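Local structure of blue-light-activated histidine kinase 2 (Erythrobacter litoralis HTCC2594, 4R38) at residues R43-M48 with G122-M127; P71-R76 with V87-Y92; M107-L110 with K116-Y119. The protein is the sensory LOV domain of a blue-light-activated histidine kinase, a flavin photoreceptor that phosphorylates protein histidine with ATP and is involved in increased bacterial virulence in light. One frame throughout, in Å; residues are numbered along the deposited sequence.

Contact 1 of 3, residues R43-M48 with G122-M127; sequences RAFEQM and GIQVDM. With RBF (riboflavin), chain E.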
loop_
_atom_site.group_PDB
_atom_site.type_symbol
_atom_site.label_atom_id
_atom_site.label_comp_id
_atom_site.label_asym_id
_atom_site.label_seq_id
_atom_site.Cartn_x
_atom_site.Cartn_y
_atom_site.Cartn_z
ATOM N N ARG A 43 -4.128 -7.423 10.574
ATOM C CA ARG A 43 -4.790 -6.678 11.629
ATOM C C ARG A 43 -4.095 -5.346 11.895
ATOM O O ARG A 43 -4.747 -4.369 12.222
ATOM C CB ARG A 43 -4.815 -7.527 12.908
ATOM C CG ARG A 43 -5.611 -6.905 14.025
ATOM C CD ARG A 43 -5.621 -7.790 15.268
ATOM N NE ARG A 43 -6.276 -7.115 16.388
ATOM C CZ ARG A 43 -6.312 -7.577 17.634
ATOM N NH1 ARG A 43 -5.727 -8.730 17.944
ATOM N NH2 ARG A 43 -6.934 -6.875 18.577
ATOM N N ALA A 44 -2.767 -5.299 11.795
ATOM C CA ALA A 44 -2.051 -4.030 12.002
ATOM C C ALA A 44 -2.449 -2.972 10.963
ATOM O O ALA A 44 -2.490 -1.779 11.268
ATOM C CB ALA A 44 -0.524 -4.250 11.980
ATOM N N PHE A 45 -2.730 -3.401 9.736
ATOM C CA PHE A 45 -3.209 -2.489 8.705
ATOM C C PHE A 45 -4.567 -1.944 9.085
ATOM O O PHE A 45 -4.793 -0.762 8.974
ATOM C CB PHE A 45 -3.316 -3.186 7.364
ATOM C CG PHE A 45 -3.847 -2.316 6.260
ATOM C CD1 PHE A 45 -2.976 -1.583 5.466
ATOM C CD2 PHE A 45 -5.209 -2.226 6.028
ATOM C CE1 PHE A 45 -3.456 -0.794 4.436
ATOM C CE2 PHE A 45 -5.699 -1.445 5.002
ATOM C CZ PHE A 45 -4.824 -0.721 4.205
ATOM N N GLU A 46 -5.457 -2.827 9.527
ATOM C CA GLU A 46 -6.779 -2.410 9.987
ATOM C C GLU A 46 -6.669 -1.389 11.114
ATOM O O GLU A 46 -7.365 -0.394 11.107
ATOM C CB GLU A 46 -7.593 -3.609 10.484
ATOM C CG GLU A 46 -7.902 -4.677 9.453
ATOM C CD GLU A 46 -8.852 -5.722 10.015
ATOM O OE1 GLU A 46 -8.546 -6.300 11.085
ATOM O OE2 GLU A 46 -9.921 -5.952 9.414
ATOM N N GLN A 47 -5.775 -1.634 12.074
ATOM C CA GLN A 47 -5.671 -0.752 13.229
ATOM C C GLN A 47 -5.091 0.605 12.872
ATOM O O GLN A 47 -5.537 1.625 13.393
ATOM C CB GLN A 47 -4.819 -1.394 14.327
ATOM C CG GLN A 47 -5.458 -2.610 14.972
ATOM C CD GLN A 47 -4.526 -3.307 15.960
ATOM O OE1 GLN A 47 -3.355 -2.941 16.093
ATOM N NE2 GLN A 47 -5.045 -4.317 16.655
ATOM N N MET A 48 -4.103 0.625 11.984
ATOM C CA MET A 48 -3.515 1.883 11.523
ATOM C C MET A 48 -4.478 2.720 10.676
ATOM O O MET A 48 -4.572 3.938 10.846
ATOM C CB MET A 48 -2.251 1.619 10.708
ATOM C CG MET A 48 -1.606 2.894 10.125
ATOM S SD MET A 48 -0.222 2.514 9.027
ATOM C CE MET A 48 -1.141 1.986 7.570
ATOM N N GLY A 122 3.890 -4.916 0.630
ATOM C CA GLY A 122 4.234 -3.623 1.197
ATOM C C GLY A 122 4.048 -3.625 2.710
ATOM O O GLY A 122 3.155 -4.299 3.233
ATOM N N ILE A 123 4.915 -2.906 3.418
ATOM C CA ILE A 123 4.648 -2.595 4.814
ATOM C C ILE A 123 4.459 -1.101 4.946
ATOM O O ILE A 123 5.002 -0.317 4.149
ATOM C CB ILE A 123 5.756 -3.072 5.774
ATOM C CG1 ILE A 123 7.087 -2.413 5.422
ATOM C CG2 ILE A 123 5.830 -4.585 5.734
ATOM C CD1 ILE A 123 8.169 -2.709 6.431
ATOM N N GLN A 124 3.627 -0.728 5.916
ATOM C CA GLN A 124 3.304 0.646 6.200
ATOM C C GLN A 124 3.685 0.957 7.624
ATOM O O GLN A 124 3.319 0.225 8.548
ATOM C CB GLN A 124 1.810 0.880 6.080
ATOM C CG GLN A 124 1.290 0.693 4.703
ATOM C CD GLN A 124 1.008 -0.737 4.319
ATOM O OE1 GLN A 124 0.901 -1.626 5.161
ATOM N NE2 GLN A 124 0.864 -0.964 3.013
ATOM N N VAL A 125 4.394 2.063 7.784
ATOM C CA VAL A 125 4.775 2.558 9.096
ATOM C C VAL A 125 4.186 3.951 9.283
ATOM O O VAL A 125 4.475 4.874 8.517
ATOM C CB VAL A 125 6.300 2.659 9.237
ATOM C CG1 VAL A 125 6.669 3.165 10.639
ATOM C CG2 VAL A 125 6.950 1.321 8.959
ATOM N N ASP A 126 3.347 4.084 10.301
ATOM C CA ASP A 126 2.722 5.345 10.669
ATOM C C ASP A 126 3.750 6.303 11.278
ATOM O O ASP A 126 4.259 6.046 12.379
ATOM C CB ASP A 126 1.620 5.029 11.681
ATOM C CG ASP A 126 0.703 6.198 11.968
ATOM O OD1 ASP A 126 1.054 7.371 11.686
ATOM O OD2 ASP A 126 -0.390 5.919 12.506
ATOM N N MET A 127 4.044 7.404 10.574
ATOM C CA MET A 127 5.007 8.397 11.052
ATOM C C MET A 127 4.299 9.590 11.706
ATOM O O MET A 127 4.946 10.574 12.071
ATOM C CB MET A 127 5.888 8.897 9.904
ATOM C CG MET A 127 6.688 7.820 9.196
ATOM S SD MET A 127 7.880 7.084 10.310
ATOM C CE MET A 127 8.614 5.761 9.330
HETATM N N1 RBF E . -0.442 3.778 -1.388
HETATM C C2 RBF E . -0.782 4.502 -0.290
HETATM O O2 RBF E . -1.141 5.658 -0.412
HETATM N N3 RBF E . -0.707 3.921 0.946
HETATM C C4 RBF E . -0.394 2.617 1.111
HETATM O O4 RBF E . -0.339 2.107 2.254
HETATM C C4A RBF E . -0.104 1.814 -0.020
HETATM N N5 RBF E . 0.175 0.487 0.060
HETATM C C5A RBF E . 0.431 -0.230 -1.048
HETATM C C6 RBF E . 0.746 -1.617 -0.994
HETATM C C7 RBF E . 0.995 -2.361 -2.145
HETATM C C7M RBF E . 1.329 -3.862 -1.953
HETATM C C8 RBF E . 0.963 -1.729 -3.388
HETATM C C8M RBF E . 1.241 -2.435 -4.716
HETATM C C9 RBF E . 0.678 -0.394 -3.462
HETATM C C9A RBF E . 0.410 0.400 -2.308
HETATM N N10 RBF E . 0.091 1.741 -2.439
HETATM C C10 RBF E . -0.165 2.476 -1.291
HETATM C "C1'" RBF E . 0.131 2.459 -3.714
HETATM C "C2'" RBF E . -1.174 2.571 -4.495
HETATM O "O2'" RBF E . -1.847 1.385 -4.370
HETATM C "C3'" RBF E . -0.852 2.860 -5.958
HETATM O "O3'" RBF E . -0.160 1.777 -6.514
HETATM C "C4'" RBF E . 0.014 4.107 -6.114
HETATM O "O4'" RBF E . -0.630 5.242 -5.597
HETATM C "C5'" RBF E . 0.351 4.350 -7.580
HETATM O "O5'" RBF E . -0.838 4.496 -8.336
#
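Three acceptors gather round Q124 NE2, the amide nitrogen of the residue that also meets F45 and M48: T27 OG1, and N5 and O4 of riboflavin. NE2 stands 3.4 Å from flavin N5 and also 3.4 Å from flavin O4; with N-H...acceptor angles of 140° and 129° at that length, both bonds are weak. This is the PAS fold of a LOV domain, with Q124 on its central strand; in LOV relatives the glutamine here senses the state of flavin N5, a role consistent with this geometry. At the other end of the amide, OE1 is hydrogen-bonded to S25 OG and reaches the edge of the F45 ring, lying in its plane 3.9 Å from F45 CD1. F45 in turn packs beside C61, the flavin-attachment cysteine, unattached in this structure.

Helix 43-48 approaches strand 122-127 to 9.8 Å between axes. M48 reaches across this gap: its chain is extended until chi3 (77°) bends CE back, bringing M48 CE within 3.5 Å of Q124 CB. Nearer the backbone, M48 CG lies 4.0 Å from D126 OD2, the carboxylate oxygen salt-bridged to R95, while D126 OD1 accepts a hydrogen bond from G128 N.

Contact 2 of 3, residues P71-R76 with V87-Y92; sequences PGAVER and VEETIY. With RBF (riboflavin), chain E.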
loop_
_atom_site.group_PDB
_atom_site.type_symbol
_atom_site.label_atom_id
_atom_site.label_comp_id
_atom_site.label_asym_id
_atom_site.label_seq_id
_atom_site.Cartn_x
_atom_site.Cartn_y
_atom_site.Cartn_z
ATOM N N PRO A 71 1.853 14.266 -5.897
ATOM C CA PRO A 71 1.794 13.478 -7.140
ATOM C C PRO A 71 3.132 12.884 -7.584
ATOM O O PRO A 71 3.145 11.810 -8.215
ATOM C CB PRO A 71 1.282 14.478 -8.184
ATOM C CG PRO A 71 1.577 15.822 -7.619
ATOM C CD PRO A 71 1.492 15.670 -6.116
ATOM N N GLY A 72 4.234 13.544 -7.257
ATOM C CA GLY A 72 5.554 13.001 -7.540
ATOM C C GLY A 72 5.799 11.661 -6.860
ATOM O O GLY A 72 6.296 10.708 -7.474
ATOM N N ALA A 73 5.430 11.584 -5.584
ATOM C CA ALA A 73 5.568 10.368 -4.806
ATOM C C ALA A 73 4.655 9.280 -5.365
ATOM O O ALA A 73 5.055 8.142 -5.472
ATOM C CB ALA A 73 5.237 10.632 -3.353
ATOM N N VAL A 74 3.431 9.641 -5.739
ATOM C CA VAL A 74 2.518 8.646 -6.286
ATOM C C VAL A 74 3.124 8.079 -7.569
ATOM O O VAL A 74 3.097 6.870 -7.775
ATOM C CB VAL A 74 1.107 9.262 -6.568
ATOM C CG1 VAL A 74 0.253 8.325 -7.406
ATOM C CG2 VAL A 74 0.399 9.548 -5.237
ATOM N N GLU A 75 3.692 8.939 -8.412
ATOM C CA GLU A 75 4.282 8.442 -9.665
ATOM C C GLU A 75 5.543 7.575 -9.443
ATOM O O GLU A 75 5.787 6.627 -10.189
ATOM C CB GLU A 75 4.527 9.589 -10.658
ATOM C CG GLU A 75 5.281 9.210 -11.930
ATOM C CD GLU A 75 4.761 7.938 -12.636
ATOM O OE1 GLU A 75 3.562 7.553 -12.501
ATOM O OE2 GLU A 75 5.578 7.322 -13.348
ATOM N N ARG A 76 6.325 7.863 -8.406
ATOM C CA ARG A 76 7.453 6.975 -8.071
ATOM C C ARG A 76 6.972 5.557 -7.718
ATOM O O ARG A 76 7.549 4.553 -8.153
ATOM C CB ARG A 76 8.293 7.621 -6.973
ATOM C CG ARG A 76 9.081 8.809 -7.526
ATOM C CD ARG A 76 10.174 9.315 -6.605
ATOM N NE ARG A 76 9.638 9.855 -5.360
ATOM C CZ ARG A 76 9.223 11.104 -5.177
ATOM N NH1 ARG A 76 9.249 11.990 -6.167
ATOM N NH2 ARG A 76 8.758 11.465 -3.990
ATOM N N VAL A 87 10.552 -0.144 -3.843
ATOM C CA VAL A 87 10.487 1.282 -3.652
ATOM C C VAL A 87 10.130 1.631 -2.211
ATOM O O VAL A 87 9.449 0.878 -1.523
ATOM C CB VAL A 87 9.415 1.902 -4.605
ATOM C CG1 VAL A 87 8.022 1.420 -4.228
ATOM C CG2 VAL A 87 9.488 3.412 -4.622
ATOM N N GLU A 88 10.602 2.792 -1.780
ATOM C CA GLU A 88 10.319 3.315 -0.460
ATOM C C GLU A 88 9.939 4.799 -0.625
ATOM O O GLU A 88 10.641 5.537 -1.304
ATOM C CB GLU A 88 11.574 3.097 0.396
ATOM C CG GLU A 88 11.538 3.635 1.795
ATOM C CD GLU A 88 12.682 3.060 2.637
ATOM O OE1 GLU A 88 13.697 2.618 2.056
ATOM O OE2 GLU A 88 12.559 3.041 3.874
ATOM N N GLU A 89 8.805 5.210 -0.048
ATOM C CA GLU A 89 8.295 6.582 -0.124
ATOM C C GLU A 89 7.513 6.906 1.144
ATOM O O GLU A 89 6.810 6.050 1.678
ATOM C CB GLU A 89 7.320 6.769 -1.303
ATOM C CG GLU A 89 7.925 6.701 -2.690
ATOM C CD GLU A 89 8.820 7.882 -3.005
ATOM O OE1 GLU A 89 8.572 8.994 -2.474
ATOM O OE2 GLU A 89 9.777 7.690 -3.791
ATOM N N THR A 90 7.609 8.154 1.604
ATOM C CA THR A 90 6.729 8.653 2.653
ATOM C C THR A 90 5.608 9.477 2.015
ATOM O O THR A 90 5.869 10.488 1.378
ATOM C CB THR A 90 7.511 9.486 3.660
ATOM O OG1 THR A 90 8.580 8.686 4.188
ATOM C CG2 THR A 90 6.613 9.951 4.801
ATOM N N ILE A 91 4.368 9.035 2.205
ATOM C CA ILE A 91 3.222 9.568 1.466
ATOM C C ILE A 91 2.103 9.955 2.450
ATOM O O ILE A 91 1.905 9.306 3.477
ATOM C CB ILE A 91 2.742 8.520 0.435
ATOM C CG1 ILE A 91 1.772 9.128 -0.570
ATOM C CG2 ILE A 91 2.166 7.277 1.150
ATOM C CD1 ILE A 91 1.446 8.199 -1.737
ATOM N N TYR A 92 1.403 11.039 2.172
ATOM C CA TYR A 92 0.305 11.472 3.030
ATOM C C TYR A 92 -0.962 10.677 2.755
ATOM O O TYR A 92 -1.441 10.604 1.625
ATOM C CB TYR A 92 0.036 12.965 2.846
ATOM C CG TYR A 92 -0.694 13.596 4.020
ATOM C CD1 TYR A 92 -0.001 13.980 5.163
ATOM C CD2 TYR A 92 -2.071 13.799 3.991
ATOM C CE1 TYR A 92 -0.658 14.565 6.236
ATOM C CE2 TYR A 92 -2.739 14.368 5.076
ATOM C CZ TYR A 92 -2.024 14.758 6.183
ATOM O OH TYR A 92 -2.672 15.330 7.259
HETATM N N1 RBF E . -0.442 3.778 -1.388
HETATM C C2 RBF E . -0.782 4.502 -0.290
HETATM O O2 RBF E . -1.141 5.658 -0.412
HETATM N N3 RBF E . -0.707 3.921 0.946
HETATM C C4 RBF E . -0.394 2.617 1.111
HETATM O O4 RBF E . -0.339 2.107 2.254
HETATM C C4A RBF E . -0.104 1.814 -0.020
HETATM N N5 RBF E . 0.175 0.487 0.060
HETATM C C5A RBF E . 0.431 -0.230 -1.048
HETATM C C6 RBF E . 0.746 -1.617 -0.994
HETATM C C7 RBF E . 0.995 -2.361 -2.145
HETATM C C7M RBF E . 1.329 -3.862 -1.953
HETATM C C8 RBF E . 0.963 -1.729 -3.388
HETATM C C8M RBF E . 1.241 -2.435 -4.716
HETATM C C9 RBF E . 0.678 -0.394 -3.462
HETATM C C9A RBF E . 0.410 0.400 -2.308
HETATM N N10 RBF E . 0.091 1.741 -2.439
HETATM C C10 RBF E . -0.165 2.476 -1.291
HETATM C "C1'" RBF E . 0.131 2.459 -3.714
HETATM C "C2'" RBF E . -1.174 2.571 -4.495
HETATM O "O2'" RBF E . -1.847 1.385 -4.370
HETATM C "C3'" RBF E . -0.852 2.860 -5.958
HETATM O "O3'" RBF E . -0.160 1.777 -6.514
HETATM C "C4'" RBF E . 0.014 4.107 -6.114
HETATM O "O4'" RBF E . -0.630 5.242 -5.597
HETATM C "C5'" RBF E . 0.351 4.350 -7.580
HETATM O "O5'" RBF E . -0.838 4.496 -8.336
#
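The short axes of helix 71-76 and strand 87-92 come within 8.7 Å and run at 135° to each other, with A73 CA and E89 CA 6.6 Å apart as the nearest CA pair of the two segments. In this LOV domain the pairing lays the helix against an outermost strand of the antiparallel PAS sheet. R76 and E89 carry the polar half. The guanidinium grips the carboxylate side-on: R76 NE to E89 OE2 is 2.7 Å and R76 NH2 to E89 OE1 is 2.9 Å, a two-bond salt bridge. Both oxygens lie close to the guanidinium plane, yet the two groups are turned 46° apart: NE meets OE2 from above the carboxylate plane, while NH2 comes to OE1 on its syn side, also tilted out of the plane. A bend at chi2 of E89 (-69°) folds the carboxylate back against the helix, where OE1 also rests on A73 CB. Toward the rim of one guanidinium face lie G72 O and A73 CA, so the arginine folds back on its own helix.

Farther along the strand the contact becomes apolar. Although the CB of V74 is directed away from the strand, its CG2 meets I91 CD1 at 3.9 Å, while V74 CG1 is 3.7 Å from the ribityl O4' of riboflavin. I91 CD1 approaches flavin O2 at 3.9 Å, and L77 of the same helix packs on I91 as well. V74 and I91 thus offer carbon alone to the chromophore, shaping the pocket by van der Waals contact, whereas N60, R62, Q65 and N93 supply hydrogen bonds to it; opposite charges tie helix to strand farther from the flavin.

Contact 3 of 3, residues M107-L110 with K116-Y119; sequences MGPL and KCRY. With RBF (riboflavin), chain E.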
loop_
_atom_site.group_PDB
_atom_site.type_symbol
_atom_site.label_atom_id
_atom_site.label_comp_id
_atom_site.label_asym_id
_atom_site.label_seq_id
_atom_site.Cartn_x
_atom_site.Cartn_y
_atom_site.Cartn_z
ATOM N N MET A 107 7.727 -1.156 -0.336
ATOM C CA MET A 107 7.110 -2.256 -1.037
ATOM C C MET A 107 7.960 -2.732 -2.190
ATOM O O MET A 107 8.968 -2.129 -2.544
ATOM C CB MET A 107 5.711 -1.841 -1.511
ATOM C CG MET A 107 5.754 -0.843 -2.610
ATOM S SD MET A 107 4.153 -0.432 -3.317
ATOM C CE MET A 107 4.615 0.562 -4.732
ATOM N N GLY A 108 7.568 -3.874 -2.727
ATOM C CA GLY A 108 8.280 -4.485 -3.818
ATOM C C GLY A 108 7.713 -5.853 -4.143
ATOM O O GLY A 108 6.738 -6.300 -3.543
ATOM N N PRO A 109 8.324 -6.515 -5.120
ATOM C CA PRO A 109 7.883 -7.845 -5.533
ATOM C C PRO A 109 7.909 -8.800 -4.350
ATOM O O PRO A 109 8.884 -8.819 -3.574
ATOM C CB PRO A 109 8.940 -8.264 -6.556
ATOM C CG PRO A 109 9.501 -6.994 -7.060
ATOM C CD PRO A 109 9.490 -6.057 -5.892
ATOM N N LEU A 110 6.827 -9.556 -4.203
ATOM C CA LEU A 110 6.755 -10.637 -3.219
ATOM C C LEU A 110 7.754 -11.738 -3.517
ATOM O O LEU A 110 8.294 -12.349 -2.600
ATOM C CB LEU A 110 5.343 -11.235 -3.204
ATOM C CG LEU A 110 5.044 -12.337 -2.189
ATOM C CD1 LEU A 110 5.265 -11.847 -0.766
ATOM C CD2 LEU A 110 3.607 -12.817 -2.382
ATOM N N LYS A 116 7.047 -13.202 -14.125
ATOM C CA LYS A 116 5.736 -12.604 -14.394
ATOM C C LYS A 116 5.376 -11.512 -13.379
ATOM O O LYS A 116 4.444 -10.737 -13.610
ATOM C CB LYS A 116 4.646 -13.684 -14.412
ATOM C CG LYS A 116 4.807 -14.724 -15.534
ATOM C CD LYS A 116 4.809 -14.069 -16.912
ATOM C CE LYS A 116 4.859 -15.085 -18.046
ATOM N NZ LYS A 116 4.973 -14.407 -19.376
ATOM N N CYS A 117 6.117 -11.469 -12.270
ATOM C CA CYS A 117 5.933 -10.472 -11.198
ATOM C C CYS A 117 4.479 -10.150 -10.856
ATOM O O CYS A 117 4.001 -9.031 -11.039
ATOM C CB CYS A 117 6.678 -9.196 -11.542
ATOM S SG CYS A 117 6.609 -7.943 -10.223
ATOM N N ARG A 118 3.789 -11.137 -10.315
ATOM C CA ARG A 118 2.360 -11.036 -10.104
ATOM C C ARG A 118 1.977 -10.337 -8.809
ATOM O O ARG A 118 0.968 -9.675 -8.742
ATOM C CB ARG A 118 1.774 -12.446 -10.110
ATOM C CG ARG A 118 0.332 -12.507 -9.720
ATOM C CD ARG A 118 -0.270 -13.854 -10.084
ATOM N NE ARG A 118 -1.698 -13.664 -10.095
ATOM C CZ ARG A 118 -2.483 -13.759 -11.161
ATOM N NH1 ARG A 118 -2.014 -14.179 -12.342
ATOM N NH2 ARG A 118 -3.767 -13.507 -11.005
ATOM N N TYR A 119 2.768 -10.537 -7.762
ATOM C CA TYR A 119 2.402 -10.041 -6.449
ATOM C C TYR A 119 3.396 -9.021 -5.918
ATOM O O TYR A 119 4.607 -9.154 -6.104
ATOM C CB TYR A 119 2.341 -11.203 -5.458
ATOM C CG TYR A 119 1.336 -12.286 -5.817
ATOM C CD1 TYR A 119 -0.025 -12.126 -5.534
ATOM C CD2 TYR A 119 1.743 -13.436 -6.464
ATOM C CE1 TYR A 119 -0.937 -13.140 -5.856
ATOM C CE2 TYR A 119 0.852 -14.435 -6.781
ATOM C CZ TYR A 119 -0.491 -14.273 -6.497
ATOM O OH TYR A 119 -1.374 -15.286 -6.834
HETATM N N1 RBF E . -0.442 3.778 -1.388
HETATM C C2 RBF E . -0.782 4.502 -0.290
HETATM O O2 RBF E . -1.141 5.658 -0.412
HETATM N N3 RBF E . -0.707 3.921 0.946
HETATM C C4 RBF E . -0.394 2.617 1.111
HETATM O O4 RBF E . -0.339 2.107 2.254
HETATM C C4A RBF E . -0.104 1.814 -0.020
HETATM N N5 RBF E . 0.175 0.487 0.060
HETATM C C5A RBF E . 0.431 -0.230 -1.048
HETATM C C6 RBF E . 0.746 -1.617 -0.994
HETATM C C7 RBF E . 0.995 -2.361 -2.145
HETATM C C7M RBF E . 1.329 -3.862 -1.953
HETATM C C8 RBF E . 0.963 -1.729 -3.388
HETATM C C8M RBF E . 1.241 -2.435 -4.716
HETATM C C9 RBF E . 0.678 -0.394 -3.462
HETATM C C9A RBF E . 0.410 0.400 -2.308
HETATM N N10 RBF E . 0.091 1.741 -2.439
HETATM C C10 RBF E . -0.165 2.476 -1.291
HETATM C "C1'" RBF E . 0.131 2.459 -3.714
HETATM C "C2'" RBF E . -1.174 2.571 -4.495
HETATM O "O2'" RBF E . -1.847 1.385 -4.370
HETATM C "C3'" RBF E . -0.852 2.860 -5.958
HETATM O "O3'" RBF E . -0.160 1.777 -6.514
HETATM C "C4'" RBF E . 0.014 4.107 -6.114
HETATM O "O4'" RBF E . -0.630 5.242 -5.597
HETATM C "C5'" RBF E . 0.351 4.350 -7.580
HETATM O "O5'" RBF E . -0.838 4.496 -8.336
#
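C117 meets P109 where its SG lies 4.4 Å from P109 CB, a loose apolar contact. The same sulfur forms the disulfide with C84, and P109 also packs on C84, so the proline sits beside the cross-link. With phi and psi both positive, C117 falls in the left-handed region, as the chain turns into the second strand of the hairpin made by strands 100-109 and 119-128 in this PAS-fold LOV domain. R118 follows and sends its guanidinium to a salt bridge with D30; R118 CG lies over one face of the Y119 ring, 3.5 Å above the plane and offset toward the rim.

Y119 makes the main bond. Its carbonyl O accepts a hydrogen bond from L110 N at 3.0 Å with a nearly straight N-H...O angle of 173°, and P109 CA adds a CA-H...O contact at 3.6 Å to Y119 O. The side chains touch close to the backbone: L110 CD2 comes within 3.7 Å of Y119 CB and slants toward the start of the ring. With L110 CG anti to its backbone nitrogen (chi1 -177°), that methyl is carried across to the tyrosine.

At the other end of 107-110, M107 SD sits 3.4 Å from C8 of riboflavin, over the flavin's face. One carbonyl thus receives both an N-H and a CA-H donor, closing the hairpin where its strands give way to the turn, while the disulfide adds a covalent link to the chain after helix 71-82.

How the contacts relate
Contact 1 is the buried member, contact 2 is partly buried and contact 3 lies at the surface, yet all three reach riboflavin and the same antiparallel sheet. Strand 119-128 holds the second segment of contact 1 and begins at the end of contact 3, and G122 CA packs 3.6 Å from M107 CB between them. Contacts 2 and 3 join through neighbouring strands, where V87 N and M107 O, 2.9 Å apart, probably share a hydrogen bond. Chemistry follows place: weak amide bonds to the flavin and methionine packing inside, a salt bridge with an apolar flank at the edge strand, and backbone pairing beside a disulfide at the turn end of the hairpin.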